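Local coordinates for protein N-(5'-phosphoribosyl)anthranilate isomerase (Thermococcus kodakarensis, PDB 5LHF) that isomerises N-(5-phospho-beta-D-ribosyl)anthranilate to 1-(2-carboxyphenylamino)-1-deoxy-D-ribulose 5-phosphate, the third step from chorismate to tryptophan, at residues K62-W67 with V90-D95. Residues are numbered along the deposited sequence; the frame is centred on the assembly and turned at random.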
loop_
_atom_site.group_PDB
_atom_site.type_symbol
_atom_site.label_atom_id
_atom_site.label_comp_id
_atom_site.label_asym_id
_atom_site.label_seq_id
_atom_site.Cartn_x
_atom_site.Cartn_y
_atom_site.Cartn_z
ATOM N N LYS A 62 1.940 -2.941 15.757
ATOM C CA LYS A 62 2.190 -1.639 16.359
ATOM C C LYS A 62 3.579 -1.491 16.970
ATOM O O LYS A 62 4.074 -0.363 17.062
ATOM C CB LYS A 62 1.138 -1.357 17.445
ATOM C CG LYS A 62 -0.306 -1.509 16.976
ATOM C CD LYS A 62 -1.306 -1.187 18.081
ATOM C CE LYS A 62 -1.202 0.268 18.519
ATOM N NZ LYS A 62 -1.499 1.228 17.417
ATOM N N THR A 63 4.225 -2.587 17.369
ATOM C CA THR A 63 5.426 -2.518 18.186
ATOM C C THR A 63 6.623 -3.149 17.486
ATOM O O THR A 63 6.482 -4.034 16.636
ATOM C CB THR A 63 5.220 -3.197 19.557
ATOM O OG1 THR A 63 5.256 -4.627 19.418
ATOM C CG2 THR A 63 3.899 -2.791 20.160
ATOM N N PHE A 64 7.812 -2.676 17.859
ATOM C CA PHE A 64 9.036 -3.218 17.277
ATOM C C PHE A 64 9.163 -4.730 17.463
ATOM O O PHE A 64 9.504 -5.424 16.490
ATOM C CB PHE A 64 10.247 -2.487 17.863
ATOM C CG PHE A 64 11.565 -3.025 17.376
ATOM C CD1 PHE A 64 12.216 -4.041 18.065
ATOM C CD2 PHE A 64 12.153 -2.506 16.236
ATOM C CE1 PHE A 64 13.422 -4.537 17.623
ATOM C CE2 PHE A 64 13.352 -2.995 15.779
ATOM C CZ PHE A 64 13.992 -4.019 16.478
ATOM N N PRO A 65 8.931 -5.304 18.646
ATOM C CA PRO A 65 9.171 -6.755 18.785
ATOM C C PRO A 65 8.276 -7.597 17.897
ATOM O O PRO A 65 8.701 -8.644 17.404
ATOM C CB PRO A 65 8.898 -7.012 20.276
ATOM C CG PRO A 65 9.104 -5.702 20.924
ATOM C CD PRO A 65 8.637 -4.676 19.942
ATOM N N GLU A 66 7.025 -7.180 17.719
ATOM C CA GLU A 66 6.136 -7.841 16.773
ATOM C C GLU A 66 6.714 -7.817 15.362
ATOM O O GLU A 66 6.795 -8.849 14.684
ATOM C CB GLU A 66 4.778 -7.155 16.807
ATOM C CG GLU A 66 4.039 -7.339 18.110
ATOM C CD GLU A 66 2.735 -6.589 18.122
ATOM O OE1 GLU A 66 2.752 -5.363 18.369
ATOM O OE2 GLU A 66 1.699 -7.227 17.855
ATOM N N TRP A 67 7.111 -6.638 14.894
ATOM C CA TRP A 67 7.686 -6.556 13.553
ATOM C C TRP A 67 8.969 -7.360 13.441
ATOM O O TRP A 67 9.184 -8.054 12.441
ATOM C CB TRP A 67 7.939 -5.098 13.175
ATOM C CG TRP A 67 6.752 -4.482 12.559
ATOM C CD1 TRP A 67 5.870 -3.605 13.150
ATOM C CD2 TRP A 67 6.280 -4.680 11.214
ATOM N NE1 TRP A 67 4.892 -3.245 12.244
ATOM C CE2 TRP A 67 5.115 -3.900 11.058
ATOM C CE3 TRP A 67 6.733 -5.440 10.129
ATOM C CZ2 TRP A 67 4.398 -3.854 9.857
ATOM C CZ3 TRP A 67 6.011 -5.412 8.949
ATOM C CH2 TRP A 67 4.862 -4.613 8.818
ATOM N N VAL A 90 10.525 2.475 13.406
ATOM C CA VAL A 90 10.676 2.229 11.974
ATOM C C VAL A 90 12.151 2.190 11.588
ATOM O O VAL A 90 12.591 1.301 10.850
ATOM C CB VAL A 90 9.902 3.295 11.168
ATOM C CG1 VAL A 90 10.165 3.133 9.673
ATOM C CG2 VAL A 90 8.419 3.180 11.436
ATOM N N ASN A 91 12.944 3.143 12.092
ATOM C CA ASN A 91 14.365 3.177 11.757
ATOM C C ASN A 91 15.113 1.983 12.330
ATOM O O ASN A 91 16.044 1.473 11.697
ATOM C CB ASN A 91 14.990 4.478 12.251
ATOM C CG ASN A 91 14.761 5.633 11.298
ATOM O OD1 ASN A 91 14.096 5.492 10.265
ATOM N ND2 ASN A 91 15.311 6.788 11.641
ATOM N N ARG A 92 14.734 1.529 13.531
ATOM C CA ARG A 92 15.387 0.358 14.101
ATOM C C ARG A 92 15.241 -0.848 13.186
ATOM O O ARG A 92 16.174 -1.646 13.045
ATOM C CB ARG A 92 14.831 0.048 15.503
ATOM C CG ARG A 92 15.277 1.013 16.618
ATOM C CD ARG A 92 15.025 0.423 18.022
ATOM N NE ARG A 92 15.658 -0.884 18.166
ATOM C CZ ARG A 92 15.300 -1.811 19.053
ATOM N NH1 ARG A 92 14.298 -1.603 19.902
ATOM N NH2 ARG A 92 15.943 -2.968 19.073
ATOM N N LEU A 93 14.074 -1.001 12.549
ATOM C CA LEU A 93 13.873 -2.130 11.653
ATOM C C LEU A 93 14.782 -2.051 10.432
ATOM O O LEU A 93 15.340 -3.069 10.010
ATOM C CB LEU A 93 12.410 -2.200 11.225
ATOM C CG LEU A 93 11.452 -2.610 12.341
ATOM C CD1 LEU A 93 10.021 -2.345 11.907
ATOM C CD2 LEU A 93 11.642 -4.109 12.641
ATOM N N LYS A 94 14.923 -0.865 9.840
ATOM C CA LYS A 94 15.774 -0.727 8.659
ATOM C C LYS A 94 17.232 -1.029 8.979
ATOM O O LYS A 94 17.927 -1.664 8.181
ATOM C CB LYS A 94 15.639 0.679 8.071
ATOM C CG LYS A 94 14.239 1.019 7.581
ATOM C CD LYS A 94 13.938 2.499 7.800
ATOM C CE LYS A 94 14.989 3.378 7.146
ATOM N NZ LYS A 94 14.794 4.797 7.554
ATOM N N ASP A 95 17.719 -0.583 10.139
ATOM C CA ASP A 95 19.128 -0.797 10.461
ATOM C C ASP A 95 19.404 -2.217 10.934
ATOM O O ASP A 95 20.412 -2.816 10.541
ATOM C CB ASP A 95 19.584 0.210 11.512
ATOM C CG ASP A 95 19.521 1.631 11.001
ATOM O OD1 ASP A 95 19.908 1.857 9.832
ATOM O OD2 ASP A 95 19.079 2.519 11.759
#
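Phe64 reaches from the first turn of helix 64-74 across to helix 87-97, its CG swung anti to the backbone N (chi1 177°), and lays one ring face against the guanidinium of Arg92. The two planes are 21° apart, and Arg92 CZ stands 3.7 Å from the ring centroid, a cation-pi stack displaced toward the ring's rim; Phe64 CE1 and Arg92 NH2 come within 3.3 Å. The arginine chain bends at chi3 (55°) to fold back over the ring, with its CB 3.4 Å from Phe64 CE2, while NE forms a salt bridge with Glu96 one helical turn on. Close as this flat stack is, it lies on the partly exposed, solvent-facing side of the contact. Both helices belong to the outer layer of the TIM barrel, consecutive in the chain and joined through strand 78-81, and toward that strand the packing turns apolar and buried. There Leu93 puts CD2 3.7 Å from Phe64 CE2, and its CD1 rests 3.7 Å from Trp67 CB, at the root of the indole. Ile79 of the strand and Met85 touch both Leu93 and Trp67, and the indole NE1 bonds to the carbonyl of Met61. An alanine in place of Phe64 would probably leave the Arg92 guanidinium without its stacking surface and Leu93 CD2 less covered.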